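Long-range contacts in putative cell adhesion protein (Bacteroides eggerthii, PDB 4GPV), which probably serves as a FimA-like fimbrial (pilus) subunit of a human gut bacterium, with an inferred role in cell adhesion: residues A[185-191]-A[204-210]; A[251-255]-A[291-295]. Numbering follows the deposited sequence.

Contact 1 of 2, residues A[185-191]-A[204-210]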
loop_
_atom_site.group_PDB
_atom_site.type_symbol
_atom_site.label_atom_id
_atom_site.label_comp_id
_atom_site.label_asym_id
_atom_site.label_seq_id
_atom_site.Cartn_x
_atom_site.Cartn_y
_atom_site.Cartn_z
ATOM N N LEU A 185 11.880 -0.005 -3.547
ATOM C CA LEU A 185 10.919 -1.031 -3.211
ATOM C C LEU A 185 10.896 -1.966 -4.380
ATOM O O LEU A 185 10.638 -1.539 -5.500
ATOM C CB LEU A 185 9.510 -0.480 -2.874
ATOM C CG LEU A 185 8.584 -1.487 -2.168
ATOM C CD1 LEU A 185 9.127 -1.863 -0.742
ATOM C CD2 LEU A 185 7.151 -0.910 -2.047
ATOM N N LEU A 186 11.144 -3.239 -4.127
ATOM C CA LEU A 186 11.151 -4.237 -5.192
ATOM C C LEU A 186 9.930 -5.095 -5.055
ATOM O O LEU A 186 9.585 -5.508 -3.931
ATOM C CB LEU A 186 12.451 -5.098 -5.155
ATOM C CG LEU A 186 13.788 -4.356 -4.972
ATOM C CD1 LEU A 186 14.979 -5.383 -4.952
ATOM C CD2 LEU A 186 13.988 -3.291 -6.077
ATOM N N PHE A 187 9.238 -5.369 -6.189
ATOM C CA PHE A 187 8.086 -6.273 -6.207
ATOM C C PHE A 187 6.978 -5.807 -5.298
ATOM O O PHE A 187 6.467 -6.562 -4.477
ATOM C CB PHE A 187 8.487 -7.731 -5.862
ATOM C CG PHE A 187 9.674 -8.149 -6.690
ATOM C CD1 PHE A 187 9.597 -8.166 -8.075
ATOM C CD2 PHE A 187 10.900 -8.408 -6.089
ATOM C CE1 PHE A 187 10.721 -8.460 -8.848
ATOM C CE2 PHE A 187 12.021 -8.700 -6.856
ATOM C CZ PHE A 187 11.926 -8.720 -8.237
ATOM N N ALA A 188 6.548 -4.563 -5.522
ATOM C CA ALA A 188 5.332 -4.026 -4.914
ATOM C C ALA A 188 4.148 -4.716 -5.597
ATOM O O ALA A 188 4.131 -4.746 -6.829
ATOM C CB ALA A 188 5.262 -2.524 -5.180
ATOM N N GLY A 189 3.181 -5.243 -4.843
ATOM C CA GLY A 189 2.015 -5.885 -5.455
ATOM C C GLY A 189 1.255 -4.907 -6.346
ATOM O O GLY A 189 0.986 -3.771 -5.939
ATOM N N LYS A 190 0.919 -5.331 -7.582
ATOM C CA LYS A 190 0.233 -4.434 -8.517
ATOM C C LYS A 190 -1.257 -4.187 -8.187
ATOM O O LYS A 190 -1.717 -3.058 -8.320
ATOM C CB LYS A 190 0.318 -5.011 -9.948
ATOM C CG LYS A 190 -0.601 -4.311 -10.974
ATOM C CD LYS A 190 -0.295 -4.723 -12.402
ATOM C CE LYS A 190 -1.137 -3.957 -13.397
ATOM N NZ LYS A 190 -0.502 -3.946 -14.741
ATOM N N LYS A 191 -1.969 -5.236 -7.741
ATOM C CA LYS A 191 -3.423 -5.225 -7.562
ATOM C C LYS A 191 -3.894 -4.787 -6.208
ATOM O O LYS A 191 -3.485 -5.343 -5.202
ATOM C CB LYS A 191 -4.013 -6.614 -7.841
ATOM C CG LYS A 191 -4.190 -6.942 -9.308
ATOM C CD LYS A 191 -5.182 -8.091 -9.490
ATOM C CE LYS A 191 -5.361 -8.466 -10.941
ATOM N NZ LYS A 191 -6.516 -9.383 -11.131
ATOM N N GLN A 204 -0.824 -11.876 -5.252
ATOM C CA GLN A 204 -0.297 -11.110 -6.384
ATOM C C GLN A 204 0.395 -12.009 -7.354
ATOM O O GLN A 204 1.081 -12.927 -6.929
ATOM C CB GLN A 204 0.719 -10.053 -5.881
ATOM C CG GLN A 204 0.140 -9.043 -4.873
ATOM C CD GLN A 204 -0.749 -7.969 -5.463
ATOM O OE1 GLN A 204 -0.963 -7.860 -6.675
ATOM N NE2 GLN A 204 -1.326 -7.167 -4.610
ATOM N N ASN A 205 0.285 -11.706 -8.654
ATOM C CA ASN A 205 1.043 -12.417 -9.668
ATOM C C ASN A 205 1.646 -11.404 -10.658
ATOM O O ASN A 205 2.306 -11.797 -11.613
ATOM C CB ASN A 205 0.198 -13.514 -10.357
ATOM C CG ASN A 205 -1.002 -13.066 -11.143
ATOM O OD1 ASN A 205 -1.318 -11.878 -11.277
ATOM N ND2 ASN A 205 -1.697 -14.045 -11.705
ATOM N N GLU A 206 1.432 -10.096 -10.397
ATOM C CA GLU A 206 1.974 -8.957 -11.131
ATOM C C GLU A 206 2.514 -7.939 -10.140
ATOM O O GLU A 206 1.958 -7.756 -9.067
ATOM C CB GLU A 206 0.957 -8.300 -12.067
ATOM C CG GLU A 206 0.597 -9.143 -13.270
ATOM C CD GLU A 206 -0.389 -8.411 -14.162
ATOM O OE1 GLU A 206 -1.544 -8.197 -13.729
ATOM O OE2 GLU A 206 0.021 -7.970 -15.258
ATOM N N PHE A 207 3.611 -7.302 -10.501
ATOM C CA PHE A 207 4.317 -6.410 -9.588
ATOM C C PHE A 207 4.888 -5.192 -10.276
ATOM O O PHE A 207 5.192 -5.232 -11.465
ATOM C CB PHE A 207 5.537 -7.185 -9.001
ATOM C CG PHE A 207 5.187 -8.505 -8.354
ATOM C CD1 PHE A 207 4.730 -8.548 -7.046
ATOM C CD2 PHE A 207 5.121 -9.674 -9.110
ATOM C CE1 PHE A 207 4.290 -9.745 -6.481
ATOM C CE2 PHE A 207 4.670 -10.870 -8.543
ATOM C CZ PHE A 207 4.291 -10.899 -7.221
ATOM N N TYR A 208 5.225 -4.191 -9.471
ATOM C CA TYR A 208 6.053 -3.076 -9.915
ATOM C C TYR A 208 7.394 -3.191 -9.186
ATOM O O TYR A 208 7.427 -3.714 -8.065
ATOM C CB TYR A 208 5.403 -1.728 -9.602
ATOM C CG TYR A 208 4.103 -1.501 -10.336
ATOM C CD1 TYR A 208 4.097 -1.076 -11.667
ATOM C CD2 TYR A 208 2.884 -1.669 -9.694
ATOM C CE1 TYR A 208 2.895 -0.829 -12.337
ATOM C CE2 TYR A 208 1.681 -1.480 -10.365
ATOM C CZ TYR A 208 1.692 -1.056 -11.683
ATOM O OH TYR A 208 0.489 -0.781 -12.279
ATOM N N THR A 209 8.474 -2.649 -9.750
ATOM C CA THR A 209 9.748 -2.704 -9.055
ATOM C C THR A 209 10.537 -1.387 -9.307
ATOM O O THR A 209 10.469 -0.798 -10.397
ATOM C CB THR A 209 10.528 -4.002 -9.417
ATOM O OG1 THR A 209 11.484 -4.246 -8.401
ATOM C CG2 THR A 209 11.235 -3.925 -10.762
ATOM N N GLY A 210 11.217 -0.916 -8.281
ATOM C CA GLY A 210 11.982 0.331 -8.382
ATOM C C GLY A 210 13.334 0.214 -9.044
ATOM O O GLY A 210 13.926 1.222 -9.451
#

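Contact 2 of 2, residues A[251-255]-A[291-295]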
loop_
_atom_site.group_PDB
_atom_site.type_symbol
_atom_site.label_atom_id
_atom_site.label_comp_id
_atom_site.label_asym_id
_atom_site.label_seq_id
_atom_site.Cartn_x
_atom_site.Cartn_y
_atom_site.Cartn_z
ATOM N N THR A 251 2.089 0.578 -0.800
ATOM C CA THR A 251 2.096 -0.600 -1.676
ATOM C C THR A 251 0.853 -1.417 -1.398
ATOM O O THR A 251 0.144 -1.130 -0.443
ATOM C CB THR A 251 3.400 -1.423 -1.453
ATOM O OG1 THR A 251 3.495 -2.428 -2.484
ATOM C CG2 THR A 251 3.457 -2.101 -0.077
ATOM N N PHE A 252 0.599 -2.430 -2.201
ATOM C CA PHE A 252 -0.553 -3.260 -1.917
ATOM C C PHE A 252 -0.148 -4.610 -1.244
ATOM O O PHE A 252 1.039 -4.980 -1.185
ATOM C CB PHE A 252 -1.368 -3.511 -3.193
ATOM C CG PHE A 252 -2.075 -2.278 -3.711
ATOM C CD1 PHE A 252 -2.649 -1.355 -2.831
ATOM C CD2 PHE A 252 -2.227 -2.070 -5.077
ATOM C CE1 PHE A 252 -3.309 -0.207 -3.323
ATOM C CE2 PHE A 252 -2.905 -0.932 -5.563
ATOM C CZ PHE A 252 -3.452 -0.028 -4.679
ATOM N N GLY A 253 -1.155 -5.330 -0.747
ATOM C CA GLY A 253 -0.976 -6.603 -0.059
ATOM C C GLY A 253 -0.149 -7.584 -0.849
ATOM O O GLY A 253 -0.244 -7.631 -2.070
ATOM N N ASN A 254 0.723 -8.320 -0.185
ATOM C CA ASN A 254 1.562 -9.293 -0.870
ATOM C C ASN A 254 2.023 -10.350 0.134
ATOM O O ASN A 254 2.939 -10.075 0.902
ATOM C CB ASN A 254 2.790 -8.644 -1.568
ATOM C CG ASN A 254 3.588 -9.628 -2.399
ATOM O OD1 ASN A 254 3.178 -10.783 -2.655
ATOM N ND2 ASN A 254 4.766 -9.223 -2.805
ATOM N N ASP A 255 1.457 -11.568 0.053
ATOM C CA ASP A 255 1.827 -12.687 0.956
ATOM C C ASP A 255 3.144 -13.336 0.533
ATOM O O ASP A 255 3.673 -14.219 1.227
ATOM C CB ASP A 255 0.691 -13.744 1.053
ATOM C CG ASP A 255 0.230 -14.366 -0.265
ATOM O OD1 ASP A 255 0.997 -14.311 -1.265
ATOM O OD2 ASP A 255 -0.856 -14.971 -0.279
ATOM N N HIS A 291 7.239 -10.839 8.659
ATOM C CA HIS A 291 6.035 -10.161 8.209
ATOM C C HIS A 291 5.941 -10.183 6.725
ATOM O O HIS A 291 6.914 -9.854 6.049
ATOM C CB HIS A 291 5.970 -8.664 8.625
ATOM C CG HIS A 291 6.083 -8.396 10.087
ATOM N ND1 HIS A 291 4.976 -8.356 10.894
ATOM C CD2 HIS A 291 7.184 -8.151 10.832
ATOM C CE1 HIS A 291 5.431 -8.089 12.107
ATOM N NE2 HIS A 291 6.756 -7.961 12.112
ATOM N N THR A 292 4.742 -10.467 6.210
ATOM C CA THR A 292 4.462 -10.267 4.799
ATOM C C THR A 292 3.691 -8.941 4.743
ATOM O O THR A 292 3.498 -8.306 5.793
ATOM C CB THR A 292 3.768 -11.466 4.146
ATOM O OG1 THR A 292 2.533 -11.695 4.822
ATOM C CG2 THR A 292 4.631 -12.731 4.182
ATOM N N ILE A 293 3.254 -8.488 3.570
ATOM C CA ILE A 293 2.587 -7.186 3.536
ATOM C C ILE A 293 1.088 -7.366 3.533
ATOM O O ILE A 293 0.551 -8.025 2.653
ATOM C CB ILE A 293 3.038 -6.356 2.298
ATOM C CG1 ILE A 293 4.562 -6.102 2.270
ATOM C CG2 ILE A 293 2.228 -5.068 2.141
ATOM C CD1 ILE A 293 5.134 -5.246 3.448
ATOM N N GLU A 294 0.407 -6.706 4.484
ATOM C CA GLU A 294 -1.050 -6.729 4.589
ATOM C C GLU A 294 -1.621 -5.349 4.368
ATOM O O GLU A 294 -1.021 -4.384 4.845
ATOM C CB GLU A 294 -1.483 -7.166 5.992
ATOM C CG GLU A 294 -1.117 -8.565 6.411
ATOM C CD GLU A 294 -1.722 -8.807 7.776
ATOM O OE1 GLU A 294 -2.973 -8.851 7.879
ATOM O OE2 GLU A 294 -0.954 -8.783 8.761
ATOM N N PRO A 295 -2.809 -5.228 3.747
ATOM C CA PRO A 295 -3.441 -3.906 3.635
ATOM C C PRO A 295 -3.758 -3.362 5.008
ATOM O O PRO A 295 -3.988 -4.150 5.930
ATOM C CB PRO A 295 -4.765 -4.176 2.893
ATOM C CG PRO A 295 -4.777 -5.580 2.562
ATOM C CD PRO A 295 -3.643 -6.301 3.159
#

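Contact 1 of 2, residues A[185-191]-A[204-210]
A G1 beta bulge interrupts the antiparallel pairing of strands 176-193 and 207-209: Phe187 and Ala188 together face Tyr208. Phe187 adopts the positive phi (60°) that marks the first residue of this bulge. Ala188 and Tyr208 form a hydrogen-bonded pair, with Ala188 N to Tyr208 O at 2.8 Å and Tyr208 N to Ala188 O at 2.9 Å; Gly189 and Phe207 form the adjoining non-hydrogen-bonded pair. Two backbone hydrogen bonds flank these bridges, Gly210 N to Leu185 O (2.9 Å) and Lys190 N to Glu206 O (3.0 Å). Beyond them, the Gln204 amide acts like a backbone peptide, OE1 accepting from Lys191 N (3.0 Å) and NE2 donating to Lys191 O (2.9 Å); NE2 also hydrogen-bonds to Gly253 O. Gly189 leaves room for this amide, its CA 3.5 Å from Gln204 CD. Thr209 OG1 lies over one face of the Phe187 ring and accepts a weak hydrogen bond from Phe187 N (3.3 Å). The result is a G1-bulged antiparallel strand pair, here joining a short strand to a long one in the transthyretin-like C-terminal domain.

Contact 2 of 2, residues A[251-255]-A[291-295]
Thr292 leads the contact made by segment 291-295: its CB lies 3.6 Å from Asn254 O and its CG2 methyl 3.4 Å from Asp255 O, so the side chain packs on two backbone carbonyls. Ile293 follows and pairs with Asn254 through both main-chain groups: Asn254 N donates to Ile293 O (2.9 Å) and Ile293 N to Asn254 O (3.1 Å). The same Ile293 O receives a CA-H...O contact from Gly253 CA at 3.4 Å. The Ile293 side chain brings CG2 to 3.9 Å from Thr251 CG2 and 3.5 Å from Phe252 O, and also packs on Ala158 and Ile160 of strand 146-169. Glu294 turns away, its carboxylate forming a salt bridge with Lys297. Pro295 then brings CD to 4.2 Å from Gly253 CA. Nearby, Asn254 ND2 is held by Thr261 OG1 and Gln259 O. With just one residue pair bonded in both directions, this is an isolated antiparallel beta bridge, tying together two loops of the beta-rich C-terminal domain.

Overall arrangement
Contact 1 closes before contact 2 opens along the chain, and their centres lie about 10 Å apart, both within the FimA-like C-terminal domain. Contact 1 belongs to the mixed sheet that contains strands 176-193 and 207-209. Contact 2 joins the loop leaving strand 247-251 to the loop entering strand 297-306; both these strands pair with strand 146-169 in the other mixed sheet. The two contacts touch directly: Gln204 NE2 lies 2.8 Å from Gly253 O, a probable hydrogen bond, Ala188 CB packs 3.2 Å from Thr251 OG1, and Phe252 CD2 sits 3.4 Å from Lys190 O. Segment 251-255 thus bridges the two sheets, linking them in the buried middle of this elongated subunit.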